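Local coordinates for sugar ABC transporter, sugar-binding protein (PDB 2HEU) that probably binds a sugar outside the membrane, as the solute-binding component of an ABC transporter, and hands it to the import machinery, at residues Ile21-Gln26 with Pro72-Ile77; Tyr78-Glu83 with Leu359-Gln364; Pro146-Glu151 with Lys281-Ser286; Thr165-Ala170 with Met253-Ser258. One frame throughout, in Å; residues are numbered along the deposited sequence. Where two conformers were deposited one is given.

Contact 1: residues Ile21-Gln26 with Pro72-Ile77; sequences IEYFNQ and PDVVNI
Parallel strand pairing in the five-stranded mixed sheet joins 21-26 to 72-77: V74 N donates to E22 O, F24 N to V74 O and N76 N to F24 O, all at 2.9 to 3.0 Å. The short strands run 7° apart with axes 4.7 Å from each other, and the bridges Y23-V74 and F24-V75 fix the register. Side chains extend this ladder at both ends. Before it, D73 OD2 accepts from E22 N at 2.8 Å, the N-H pointing almost straight at it (170°) from the anti side of the carboxylate, while OD1 is held by T302. After it, Q26 NE2 reaches N76 O at 2.8 Å, with that oxygen close to the Q26 amide plane. Strand 19-24 lies between 48-53 and 74-76 in the parallel part of the sheet, the layout expected of a lobe in a solute-binding protein of this clan. On the Y23 and V74 face, Y23 CD1 meets V74 CG1 at 3.9 Å; helix 305-315 packs against V74. On the F24 and V75 face, P72 touches both F24 and E22: its CG sits 3.5 Å from F24 CB, and its CB meets E22 CD at 3.7 Å. The extended E22 chain, with CG anti to the backbone N (chi1 179°), crosses P72 obliquely, and its carboxylate forms a salt bridge with R65.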
loop_
_atom_site.group_PDB
_atom_site.type_symbol
_atom_site.label_atom_id
_atom_site.label_comp_id
_atom_site.label_asym_id
_atom_site.label_seq_id
_atom_site.Cartn_x
_atom_site.Cartn_y
_atom_site.Cartn_z
ATOM N N ILE A 21 -0.752 28.765 5.793
ATOM C CA ILE A 21 -0.088 27.531 6.166
ATOM C C ILE A 21 0.316 26.796 4.914
ATOM O O ILE A 21 -0.203 27.000 3.837
ATOM C CB ILE A 21 -1.016 26.680 7.024
ATOM C CG1 ILE A 21 -2.307 26.307 6.360
ATOM C CG2 ILE A 21 -1.231 27.341 8.435
ATOM C CD1 ILE A 21 -3.126 25.229 7.041
ATOM N N GLU A 22 1.318 25.913 5.081
ATOM C CA GLU A 22 1.813 25.060 4.021
ATOM C C GLU A 22 1.313 23.651 4.187
ATOM O O GLU A 22 1.357 23.089 5.269
ATOM C CB GLU A 22 3.332 24.987 4.065
ATOM C CG GLU A 22 3.928 24.091 3.012
ATOM C CD GLU A 22 5.381 23.959 2.960
ATOM O OE1 GLU A 22 6.074 24.771 3.632
ATOM O OE2 GLU A 22 5.945 23.100 2.270
ATOM N N TYR A 23 0.818 23.087 3.091
ATOM C CA TYR A 23 0.498 21.640 2.968
ATOM C C TYR A 23 1.539 21.067 2.031
ATOM O O TYR A 23 1.557 21.366 0.819
ATOM C CB TYR A 23 -0.924 21.402 2.460
ATOM C CG TYR A 23 -1.112 19.972 2.076
ATOM C CD1 TYR A 23 -0.767 18.940 2.920
ATOM C CD2 TYR A 23 -1.561 19.625 0.803
ATOM C CE1 TYR A 23 -0.861 17.617 2.499
ATOM C CE2 TYR A 23 -1.648 18.299 0.403
ATOM C CZ TYR A 23 -1.272 17.303 1.256
ATOM O OH TYR A 23 -1.280 15.976 0.860
ATOM N N PHE A 24 2.409 20.212 2.591
ATOM C CA PHE A 24 3.486 19.572 1.795
ATOM C C PHE A 24 2.943 18.235 1.254
ATOM O O PHE A 24 2.780 17.279 1.990
ATOM C CB PHE A 24 4.715 19.353 2.679
ATOM C CG PHE A 24 5.905 18.825 1.960
ATOM C CD1 PHE A 24 6.853 19.676 1.360
ATOM C CD2 PHE A 24 6.129 17.442 1.850
ATOM C CE1 PHE A 24 8.010 19.175 0.720
ATOM C CE2 PHE A 24 7.257 16.980 1.232
ATOM C CZ PHE A 24 8.165 17.843 0.677
ATOM N N ASN A 25 2.595 18.245 -0.030
ATOM C CA ASN A 25 1.935 17.097 -0.642
ATOM C C ASN A 25 2.939 16.119 -1.226
ATOM O O ASN A 25 3.941 16.529 -1.828
ATOM C CB ASN A 25 1.088 17.651 -1.782
ATOM C CG ASN A 25 0.216 16.573 -2.403
ATOM O OD1 ASN A 25 -0.409 15.753 -1.711
ATOM N ND2 ASN A 25 0.068 16.627 -3.712
ATOM N N GLN A 26 2.631 14.843 -1.154
ATOM C CA GLN A 26 3.393 13.805 -1.877
ATOM C C GLN A 26 2.486 13.099 -2.928
ATOM O O GLN A 26 3.005 12.344 -3.737
ATOM C CB GLN A 26 4.091 12.802 -1.006
ATOM C CG GLN A 26 5.136 13.489 -0.117
ATOM C CD GLN A 26 6.102 12.555 0.474
ATOM O OE1 GLN A 26 6.891 11.891 -0.301
ATOM N NE2 GLN A 26 6.168 12.486 1.765
ATOM N N PRO A 72 7.020 21.697 7.244
ATOM C CA PRO A 72 5.762 22.233 6.778
ATOM C C PRO A 72 4.673 22.113 7.833
ATOM O O PRO A 72 4.660 21.200 8.662
ATOM C CB PRO A 72 5.452 21.370 5.590
ATOM C CG PRO A 72 6.756 20.828 5.157
ATOM C CD PRO A 72 7.543 20.622 6.382
ATOM N N ASP A 73 3.655 23.019 7.820
ATOM C CA ASP A 73 2.595 22.984 8.849
ATOM C C ASP A 73 1.847 21.668 8.791
ATOM O O ASP A 73 1.569 21.117 9.853
ATOM C CB ASP A 73 1.650 24.143 8.654
ATOM C CG ASP A 73 2.414 25.472 8.661
ATOM O OD1 ASP A 73 2.744 25.976 9.694
ATOM O OD2 ASP A 73 2.729 25.961 7.551
ATOM N N VAL A 74 1.460 21.234 7.613
ATOM C CA VAL A 74 0.763 19.972 7.423
ATOM C C VAL A 74 1.567 19.201 6.413
ATOM O O VAL A 74 1.909 19.717 5.363
ATOM C CB VAL A 74 -0.675 20.175 6.940
ATOM C CG1 VAL A 74 -1.384 18.806 6.816
ATOM C CG2 VAL A 74 -1.488 21.052 7.944
ATOM N N VAL A 75 1.897 17.939 6.754
ATOM C CA VAL A 75 2.777 17.118 5.934
ATOM C C VAL A 75 2.101 15.847 5.528
ATOM O O VAL A 75 1.634 15.086 6.364
ATOM C CB VAL A 75 4.058 16.755 6.758
ATOM C CG1 VAL A 75 5.020 15.929 5.921
ATOM C CG2 VAL A 75 4.759 18.047 7.233
ATOM N N ASN A 76 2.108 15.587 4.221
ATOM C CA ASN A 76 1.749 14.222 3.723
ATOM C C ASN A 76 3.033 13.383 3.946
ATOM O O ASN A 76 4.028 13.611 3.265
ATOM C CB ASN A 76 1.341 14.314 2.279
ATOM C CG ASN A 76 0.994 13.011 1.604
ATOM O OD1 ASN A 76 0.726 11.944 2.300
ATOM N ND2 ASN A 76 0.966 13.037 0.366
ATOM N N ILE A 77 2.968 12.439 4.861
ATOM C CA ILE A 77 4.086 11.543 5.183
ATOM C C ILE A 77 3.493 10.168 5.310
ATOM O O ILE A 77 2.420 9.994 5.909
ATOM C CB ILE A 77 4.823 12.037 6.459
ATOM C CG1 ILE A 77 6.009 11.105 6.729
ATOM C CG2 ILE A 77 3.918 12.171 7.653
ATOM C CD1 ILE A 77 6.912 11.629 7.912
#

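Contact 2: residues Tyr78-Glu83 with Leu359-Gln364; sequences YPQSIE and LVWLQQ
Q80 is the central residue of the contact between 78-83 and 359-364, touching V360, W361 and Q364; its CB lies 4.2 Å from V360 CG1 and its NE2 3.9 Å from W361 CD1. Here the turn leading into helix 82-89 meets the end of strand 358-360 and the 3-10 turn that starts at L362. Chi1 of 78° sets CG of Q80 between the backbone N and the carbonyl carbon, and the chain then bends at chi2. The amide ends beside the W361 indole, the two side chains pointing the same way with their planes 20° apart. NE2 approaches the ring obliquely; the indole NE1 is engaged by N127. On the Q364 side, Q80 O faces the CA of Q364 at 3.6 Å, a CA-H...O contact with an angle of 162° at the hydrogen. I82 CD1 makes a van der Waals contact with Q364 O (3.5 Å).

The polar links are made by water. One water bridges Q80 NE2 and Q363 NE2, accepting from both, while Q363 OE1 is bonded to Q182. Another lies within hydrogen-bonding distance of both Q80 O and Q363 O, 2.8 Å from the former. The Q80 loop is itself ordered by a type I turn from Y78 to S81: Y78 O accepts from S81 N and from S81 OG, and S81 is the N-cap of helix 82-89.

With just 229 Å² buried and water making the polar bridges, this apo-form junction is consistent with an interface that could rearrange without breaking direct hydrogen bonds.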
loop_
_atom_site.group_PDB
_atom_site.type_symbol
_atom_site.label_atom_id
_atom_site.label_comp_id
_atom_site.label_asym_id
_atom_site.label_seq_id
_atom_site.Cartn_x
_atom_site.Cartn_y
_atom_site.Cartn_z
ATOM N N TYR A 78 4.168 9.173 4.760
ATOM C CA TYR A 78 3.623 7.830 4.753
ATOM C C TYR A 78 3.880 7.226 6.124
ATOM O O TYR A 78 5.009 7.178 6.628
ATOM C CB TYR A 78 4.277 7.030 3.616
ATOM C CG TYR A 78 4.071 7.639 2.293
ATOM C CD1 TYR A 78 2.775 7.820 1.785
ATOM C CD2 TYR A 78 5.093 8.107 1.513
ATOM C CE1 TYR A 78 2.533 8.435 0.602
ATOM C CE2 TYR A 78 4.892 8.691 0.251
ATOM C CZ TYR A 78 3.611 8.911 -0.194
ATOM O OH TYR A 78 3.379 9.479 -1.383
ATOM N N PRO A 79 2.812 6.768 6.797
ATOM C CA PRO A 79 2.919 6.510 8.230
ATOM C C PRO A 79 3.676 5.254 8.574
ATOM O O PRO A 79 4.077 5.108 9.760
ATOM C CB PRO A 79 1.478 6.533 8.724
ATOM C CG PRO A 79 0.687 6.095 7.532
ATOM C CD PRO A 79 1.397 6.741 6.312
ATOM N N GLN A 80 3.890 4.348 7.629
ATOM C CA GLN A 80 4.762 3.180 7.850
ATOM C C GLN A 80 6.196 3.533 7.830
ATOM O O GLN A 80 7.035 2.672 8.163
ATOM C CB GLN A 80 4.484 2.083 6.841
ATOM C CG GLN A 80 5.070 2.318 5.499
ATOM C CD GLN A 80 4.118 3.060 4.600
ATOM O OE1 GLN A 80 3.234 3.917 5.031
ATOM N NE2 GLN A 80 4.051 2.668 3.357
ATOM N N SER A 81 6.565 4.731 7.372
ATOM C CA SER A 81 7.959 5.061 7.143
ATOM C C SER A 81 8.745 5.165 8.414
ATOM O O SER A 81 8.240 5.544 9.480
ATOM C CB SER A 81 8.096 6.339 6.357
ATOM O OG SER A 81 7.658 7.493 7.062
ATOM N N ILE A 82 10.041 4.888 8.308
ATOM C CA ILE A 82 10.942 5.045 9.456
ATOM C C ILE A 82 10.991 6.520 9.828
ATOM O O ILE A 82 11.124 6.845 11.007
ATOM C CB ILE A 82 12.359 4.490 9.097
ATOM C CG1 ILE A 82 12.253 2.989 8.692
ATOM C CG2 ILE A 82 13.305 4.664 10.283
ATOM C CD1 ILE A 82 11.388 2.092 9.637
ATOM N N GLU A 83 10.906 7.412 8.853
ATOM C CA GLU A 83 10.903 8.831 9.159
ATOM C C GLU A 83 9.731 9.213 10.045
ATOM O O GLU A 83 9.922 9.991 10.972
ATOM C CB GLU A 83 10.928 9.721 7.918
ATOM C CG GLU A 83 12.189 9.635 7.185
ATOM C CD GLU A 83 12.447 8.343 6.477
ATOM O OE1 GLU A 83 11.467 7.595 6.068
ATOM O OE2 GLU A 83 13.682 8.135 6.258
ATOM N N LEU A 359 -3.225 -5.911 6.305
ATOM C CA LEU A 359 -2.001 -5.771 7.054
ATOM C C LEU A 359 -1.280 -4.513 6.683
ATOM O O LEU A 359 -1.359 -4.087 5.566
ATOM C CB LEU A 359 -1.157 -6.956 6.668
ATOM C CG LEU A 359 -1.403 -8.219 7.455
ATOM C CD1 LEU A 359 -2.831 -8.699 7.426
ATOM C CD2 LEU A 359 -0.483 -9.302 6.989
ATOM N N VAL A 360 -0.499 -3.928 7.615
ATOM C CA VAL A 360 0.458 -2.878 7.239
ATOM C C VAL A 360 1.671 -3.601 6.622
ATOM O O VAL A 360 2.143 -4.642 7.107
ATOM C CB VAL A 360 0.875 -2.040 8.420
ATOM C CG1 VAL A 360 1.885 -0.997 8.014
ATOM C CG2 VAL A 360 -0.360 -1.347 9.054
ATOM N N TRP A 361 2.226 -3.016 5.559
ATOM C CA TRP A 361 3.444 -3.478 4.901
ATOM C C TRP A 361 4.442 -3.903 5.982
ATOM O O TRP A 361 4.731 -3.169 6.950
ATOM C CB TRP A 361 4.065 -2.345 4.083
ATOM C CG TRP A 361 3.325 -2.025 2.833
ATOM C CD1 TRP A 361 2.642 -0.883 2.525
ATOM C CD2 TRP A 361 3.226 -2.821 1.647
ATOM N NE1 TRP A 361 2.103 -0.931 1.270
ATOM C CE2 TRP A 361 2.439 -2.133 0.708
ATOM C CE3 TRP A 361 3.776 -4.059 1.292
ATOM C CZ2 TRP A 361 2.162 -2.701 -0.564
ATOM C CZ3 TRP A 361 3.568 -4.568 0.057
ATOM C CH2 TRP A 361 2.735 -3.932 -0.840
ATOM N N LEU A 362 5.085 -5.076 5.778
ATOM C CA LEU A 362 5.994 -5.598 6.767
ATOM C C LEU A 362 7.235 -4.734 6.990
ATOM O O LEU A 362 7.805 -4.726 8.050
ATOM C CB LEU A 362 6.402 -7.032 6.428
ATOM C CG LEU A 362 5.278 -8.037 6.363
ATOM C CD1 LEU A 362 5.863 -9.422 6.003
ATOM C CD2 LEU A 362 4.493 -8.131 7.637
ATOM N N GLN A 363 7.592 -4.002 5.922
ATOM C CA GLN A 363 8.813 -3.136 5.979
ATOM C C GLN A 363 8.588 -1.942 6.917
ATOM O O GLN A 363 9.562 -1.221 7.148
ATOM C CB GLN A 363 9.305 -2.717 4.605
ATOM C CG GLN A 363 8.445 -1.728 3.866
ATOM C CD GLN A 363 7.406 -2.318 2.980
ATOM O OE1 GLN A 363 7.070 -3.498 3.140
ATOM N NE2 GLN A 363 6.791 -1.569 2.087
ATOM N N GLN A 364 7.410 -1.756 7.475
ATOM C CA GLN A 364 7.254 -0.868 8.644
ATOM C C GLN A 364 8.365 -1.096 9.646
ATOM O O GLN A 364 8.771 -0.177 10.313
ATOM C CB GLN A 364 5.851 -1.102 9.228
ATOM C CG GLN A 364 5.523 -0.196 10.431
ATOM C CD GLN A 364 4.146 -0.376 10.964
ATOM O OE1 GLN A 364 3.528 0.676 11.408
ATOM N NE2 GLN A 364 3.559 -1.507 10.856
HETATM O O HOH W 1 9.211 1.608 6.763
HETATM O O HOH W 2 6.602 1.404 2.603
#

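Contact 3: residues Pro146-Glu151 with Lys281-Ser286; sequences PETWDE and KEKGQS
This is a surface contact in which the N-terminal end of helix 149-161 meets the loop between strands 273-276 and 288-290, packed by W149 on K281 and T148 on K283, with waters making polar links. K281 CB stands over one face of the indole, 3.7 Å from the centroid of the W149 six-membered ring and 16° off its normal, a CH-pi contact. K281 N lies over the same ring system, 3.6 Å from W149 CE2. The indole NE1 bonds to T187, and helix 212-222 also packs against this tryptophan. T148 is the N-cap: chi1 of 64° places OG1 to accept from E151 N, while its CG2 turns to K283 CG at 3.6 Å. E147 N in turn donates to E151 OE1, tying the residue before the cap to the first helical turn. On the other side, a type II turn from E282 to Q285 presents the extended K283 chain, which crosses E151 at about a right angle. K283 NZ and E151 OE2 are 4.1 Å apart, too far for a salt bridge, and are joined by a water that also donates to E147 OE1. A further water donates to both E147 O and E282 O, and another links K281 O to D150 N.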
loop_
_atom_site.group_PDB
_atom_site.type_symbol
_atom_site.label_atom_id
_atom_site.label_comp_id
_atom_site.label_asym_id
_atom_site.label_seq_id
_atom_site.Cartn_x
_atom_site.Cartn_y
_atom_site.Cartn_z
ATOM N N PRO A 146 -9.975 -18.060 -6.682
ATOM C CA PRO A 146 -9.555 -19.149 -5.729
ATOM C C PRO A 146 -9.650 -18.688 -4.304
ATOM O O PRO A 146 -9.363 -17.563 -4.000
ATOM C CB PRO A 146 -8.125 -19.398 -6.154
ATOM C CG PRO A 146 -7.646 -18.030 -6.557
ATOM C CD PRO A 146 -8.801 -17.330 -7.237
ATOM N N GLU A 147 -10.005 -19.597 -3.417
ATOM C CA GLU A 147 -10.174 -19.270 -1.929
ATOM C C GLU A 147 -9.329 -19.999 -1.059
ATOM O O GLU A 147 -9.401 -19.834 0.129
ATOM C CB GLU A 147 -11.403 -19.496 -1.221
ATOM C CG GLU A 147 -12.055 -20.184 -1.965
ATOM C CD GLU A 147 -13.155 -19.377 -2.327
ATOM O OE1 GLU A 147 -14.294 -19.775 -1.836
ATOM O OE2 GLU A 147 -12.946 -18.156 -2.390
ATOM N N THR A 148 -8.363 -20.748 -1.591
ATOM C CA THR A 148 -7.313 -21.388 -0.836
ATOM C C THR A 148 -6.019 -21.433 -1.733
ATOM O O THR A 148 -6.096 -21.342 -2.931
ATOM C CB THR A 148 -7.617 -22.840 -0.454
ATOM O OG1 THR A 148 -7.726 -23.606 -1.616
ATOM C CG2 THR A 148 -8.911 -22.968 0.366
ATOM N N TRP A 149 -4.891 -21.648 -1.089
ATOM C CA TRP A 149 -3.647 -21.880 -1.799
ATOM C C TRP A 149 -3.872 -22.984 -2.830
ATOM O O TRP A 149 -3.410 -22.860 -3.999
ATOM C CB TRP A 149 -2.520 -22.284 -0.916
ATOM C CG TRP A 149 -2.068 -21.296 0.134
ATOM C CD1 TRP A 149 -2.203 -19.922 0.150
ATOM C CD2 TRP A 149 -1.393 -21.628 1.338
ATOM N NE1 TRP A 149 -1.618 -19.399 1.262
ATOM C CE2 TRP A 149 -1.074 -20.426 2.000
ATOM C CE3 TRP A 149 -0.912 -22.835 1.905
ATOM C CZ2 TRP A 149 -0.400 -20.385 3.205
ATOM C CZ3 TRP A 149 -0.215 -22.806 3.128
ATOM C CH2 TRP A 149 0.038 -21.602 3.729
ATOM N N ASP A 150 -4.492 -24.093 -2.420
ATOM C CA ASP A 150 -4.605 -25.226 -3.347
ATOM C C ASP A 150 -5.510 -24.842 -4.504
ATOM O O ASP A 150 -5.246 -25.281 -5.643
ATOM C CB ASP A 150 -5.161 -26.426 -2.559
ATOM C CG ASP A 150 -4.141 -27.110 -1.697
ATOM O OD1 ASP A 150 -3.012 -26.698 -1.585
ATOM O OD2 ASP A 150 -4.591 -28.115 -1.087
ATOM N N GLU A 151 -6.569 -24.106 -4.273
ATOM C CA GLU A 151 -7.413 -23.682 -5.402
ATOM C C GLU A 151 -6.655 -22.744 -6.304
ATOM O O GLU A 151 -6.865 -22.738 -7.530
ATOM C CB GLU A 151 -8.666 -22.996 -4.966
ATOM C CG GLU A 151 -9.719 -23.896 -4.337
ATOM C CD GLU A 151 -11.015 -23.247 -4.102
ATOM O OE1 GLU A 151 -11.182 -22.072 -4.215
ATOM O OE2 GLU A 151 -12.037 -23.954 -3.800
ATOM N N LYS A 281 -4.387 -20.731 3.496
ATOM C CA LYS A 281 -4.460 -22.181 3.325
ATOM C C LYS A 281 -5.914 -22.652 3.370
ATOM O O LYS A 281 -6.339 -23.571 2.612
ATOM C CB LYS A 281 -3.660 -22.897 4.379
ATOM C CG LYS A 281 -3.611 -24.414 4.293
ATOM C CD LYS A 281 -2.656 -24.920 5.347
ATOM C CE LYS A 281 -2.469 -26.410 5.432
ATOM N NZ LYS A 281 -1.481 -26.754 6.598
ATOM N N GLU A 282 -6.639 -22.058 4.302
ATOM C CA GLU A 282 -7.985 -22.387 4.640
ATOM C C GLU A 282 -8.835 -21.202 4.069
ATOM O O GLU A 282 -8.485 -20.082 3.988
ATOM C CB GLU A 282 -8.181 -22.603 6.153
ATOM C CG GLU A 282 -7.287 -23.573 6.827
ATOM C CD GLU A 282 -7.441 -24.973 6.313
ATOM O OE1 GLU A 282 -8.435 -25.375 5.673
ATOM O OE2 GLU A 282 -6.510 -25.804 6.543
ATOM N N LYS A 283 -10.111 -21.522 3.810
ATOM C CA LYS A 283 -11.080 -20.479 3.467
ATOM C C LYS A 283 -11.352 -19.545 4.554
ATOM O O LYS A 283 -11.316 -19.891 5.716
ATOM C CB LYS A 283 -12.327 -21.121 3.080
ATOM C CG LYS A 283 -12.075 -22.041 1.902
ATOM C CD LYS A 283 -13.275 -22.757 1.597
ATOM C CE LYS A 283 -12.799 -23.644 0.160
ATOM N NZ LYS A 283 -13.972 -24.377 -0.266
ATOM N N GLY A 284 -11.555 -18.280 4.213
ATOM C CA GLY A 284 -11.721 -17.249 5.174
ATOM C C GLY A 284 -10.431 -16.695 5.689
ATOM O O GLY A 284 -10.427 -15.817 6.528
ATOM N N GLN A 285 -9.272 -17.132 5.177
ATOM C CA GLN A 285 -7.950 -16.753 5.647
ATOM C C GLN A 285 -7.229 -15.785 4.694
ATOM O O GLN A 285 -6.035 -15.507 4.914
ATOM C CB GLN A 285 -7.117 -18.003 5.875
ATOM C CG GLN A 285 -7.730 -18.802 7.087
ATOM C CD GLN A 285 -6.891 -19.987 7.424
ATOM O OE1 GLN A 285 -5.929 -20.339 6.741
ATOM N NE2 GLN A 285 -7.208 -20.609 8.546
ATOM N N SER A 286 -7.846 -15.347 3.642
ATOM C CA SER A 286 -7.185 -14.448 2.730
ATOM C C SER A 286 -6.860 -13.139 3.372
ATOM O O SER A 286 -7.544 -12.666 4.285
ATOM C CB SER A 286 -8.015 -14.257 1.465
ATOM O OG SER A 286 -9.221 -13.554 1.822
HETATM O O HOH W 3 -8.364 -18.007 2.161
HETATM O O HOH W 4 -14.226 -22.787 -2.596
HETATM O O HOH W 5 -4.725 -24.623 0.499
HETATM O O HOH W 6 -12.303 -25.826 -2.117
#

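Contact 4: residues Thr165-Ala170 with Met253-Ser258; sequences TPFGIA and MTPNGS
M253 meets P166 and F167 all along its side chain. Its CB lies 3.2 Å from P166 O and also touches F167 CD1; CG follows near the same oxygen, set anti to the carbonyl carbon. SD stands obliquely to the F167 ring, 5.1 Å from the centroid and 49° off the normal, a Met-aromatic contact. The chain bends at chi3 (-74°), and the methyl CE comes 3.6 Å from P166 O and 3.7 Å from F167 CE1 while also reaching P166 CB, making an off-centre CH-pi approach to the ring. M253 begins strand 253-257, an outer strand of the three-stranded antiparallel sheet, and a single bridge with F167 joins it to the buried loop that follows helix 149-161. G168 N donates to M253 O at 3.0 Å, whereas M253 N to P166 O is weak, the N-H...O angle being 117°. T254 adds a side-chain bond: OG1, anti to the backbone N, donates to G168 O at 2.7 Å. Farther along, I169 CD1 rests 3.7 Å from P255 CG, the two side chains crossing at about a right angle. I159 of helix 149-161 packs on both P166 and M253, while strand 129-134 lines M253 through I131 and Y133.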
loop_
_atom_site.group_PDB
_atom_site.type_symbol
_atom_site.label_atom_id
_atom_site.label_comp_id
_atom_site.label_asym_id
_atom_site.label_seq_id
_atom_site.Cartn_x
_atom_site.Cartn_y
_atom_site.Cartn_z
ATOM N N THR A 165 -2.536 -17.740 -20.812
ATOM C CA THR A 165 -1.428 -17.407 -19.923
ATOM C C THR A 165 -1.970 -16.881 -18.619
ATOM O O THR A 165 -2.598 -15.834 -18.590
ATOM C CB THR A 165 -0.508 -16.375 -20.548
ATOM O OG1 THR A 165 -0.029 -16.839 -21.801
ATOM C CG2 THR A 165 0.674 -16.077 -19.615
ATOM N N PRO A 166 -1.690 -17.578 -17.506
ATOM C CA PRO A 166 -2.232 -17.139 -16.211
ATOM C C PRO A 166 -1.767 -15.729 -15.816
ATOM O O PRO A 166 -2.600 -14.920 -15.451
ATOM C CB PRO A 166 -1.727 -18.219 -15.227
ATOM C CG PRO A 166 -1.587 -19.438 -16.055
ATOM C CD PRO A 166 -1.143 -18.951 -17.403
ATOM N N PHE A 167 -0.437 -15.502 -15.835
ATOM C CA PHE A 167 0.092 -14.301 -15.261
ATOM C C PHE A 167 0.938 -13.487 -16.193
ATOM O O PHE A 167 1.731 -14.001 -16.960
ATOM C CB PHE A 167 1.069 -14.610 -14.052
ATOM C CG PHE A 167 0.391 -15.342 -12.896
ATOM C CD1 PHE A 167 -0.568 -14.735 -12.100
ATOM C CD2 PHE A 167 0.815 -16.627 -12.602
ATOM C CE1 PHE A 167 -1.099 -15.399 -11.013
ATOM C CE2 PHE A 167 0.248 -17.289 -11.481
ATOM C CZ PHE A 167 -0.675 -16.682 -10.717
ATOM N N GLY A 168 0.848 -12.161 -16.012
ATOM C CA GLY A 168 1.917 -11.239 -16.417
ATOM C C GLY A 168 2.804 -10.943 -15.218
ATOM O O GLY A 168 2.344 -10.409 -14.231
ATOM N N ILE A 169 4.064 -11.309 -15.304
ATOM C CA ILE A 169 5.055 -11.086 -14.252
ATOM C C ILE A 169 6.166 -10.199 -14.852
ATOM O O ILE A 169 6.698 -10.479 -15.928
ATOM C CB ILE A 169 5.655 -12.380 -13.687
ATOM C CG1 ILE A 169 4.546 -13.263 -13.092
ATOM C CG2 ILE A 169 6.716 -12.110 -12.673
ATOM C CD1 ILE A 169 3.806 -12.708 -11.893
ATOM N N ALA A 170 6.465 -9.150 -14.129
ATOM C CA ALA A 170 7.459 -8.163 -14.571
ATOM C C ALA A 170 8.852 -8.605 -14.015
ATOM O O ALA A 170 9.287 -8.088 -12.996
ATOM C CB ALA A 170 7.104 -6.755 -14.079
ATOM N N MET A 253 -4.259 -12.619 -15.390
ATOM C CA MET A 253 -4.037 -12.109 -14.049
ATOM C C MET A 253 -2.721 -11.390 -13.957
ATOM O O MET A 253 -1.755 -11.689 -14.681
ATOM C CB MET A 253 -3.985 -13.269 -13.020
ATOM C CG MET A 253 -5.287 -14.008 -12.839
ATOM S SD MET A 253 -5.191 -15.374 -11.654
ATOM C CE MET A 253 -4.257 -16.564 -12.654
ATOM N N THR A 254 -2.617 -10.478 -12.993
ATOM C CA THR A 254 -1.302 -9.963 -12.597
ATOM C C THR A 254 -1.323 -9.564 -11.175
ATOM O O THR A 254 -2.292 -8.936 -10.726
ATOM C CB THR A 254 -0.825 -8.811 -13.552
ATOM O OG1 THR A 254 0.565 -8.567 -13.333
ATOM C CG2 THR A 254 -1.589 -7.536 -13.435
ATOM N N PRO A 255 -0.300 -9.898 -10.372
ATOM C CA PRO A 255 -0.257 -9.503 -8.953
ATOM C C PRO A 255 0.283 -8.119 -8.838
ATOM O O PRO A 255 1.381 -7.807 -9.319
ATOM C CB PRO A 255 0.728 -10.550 -8.356
ATOM C CG PRO A 255 1.689 -10.825 -9.512
ATOM C CD PRO A 255 0.843 -10.786 -10.742
ATOM N N ASN A 256 -0.451 -7.244 -8.171
ATOM C CA ASN A 256 0.090 -5.859 -8.022
ATOM C C ASN A 256 -0.774 -5.102 -6.978
ATOM O O ASN A 256 -1.747 -5.642 -6.410
ATOM C CB ASN A 256 0.133 -5.147 -9.384
ATOM C CG ASN A 256 1.397 -4.324 -9.536
ATOM O OD1 ASN A 256 2.256 -4.646 -10.449
ATOM N ND2 ASN A 256 1.602 -3.366 -8.738
ATOM N N GLY A 257 -0.355 -3.871 -6.749
ATOM C CA GLY A 257 -1.067 -3.039 -5.797
ATOM C C GLY A 257 -2.256 -2.370 -6.411
ATOM O O GLY A 257 -2.460 -2.315 -7.630
ATOM N N SER A 258 -3.056 -1.749 -5.522
ATOM C CA SER A 258 -4.228 -0.961 -5.921
ATOM C C SER A 258 -3.903 0.199 -6.824
ATOM O O SER A 258 -4.768 0.675 -7.546
ATOM C CB SER A 258 -4.905 -0.447 -4.609
ATOM O OG SER A 258 -4.009 0.203 -3.742
#

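In the fold
From the N terminus, contact 1 closes the first loop, pairing 21-26 with 72-77 in the mixed sheet. The chain leaves it directly into 78-83, which opens contact 2; the two touch where Q26 CB meets Y78 OH at 3.4 Å. Contact 2 closes only at 359-364, bringing the turn before helix 82-89 against the end of strand 358-360, and its long loop encloses contact 3, which in turn encloses contact 4. Contact 3 ties the start of helix 149-161 to the 281-286 loop, and contact 4 ties the loop after that helix to strand 253-257. Contacts 1 and 3 lie on opposite sides of the chain's centre, their centres about 41 Å apart; contact 2 sits about 9 Å from it.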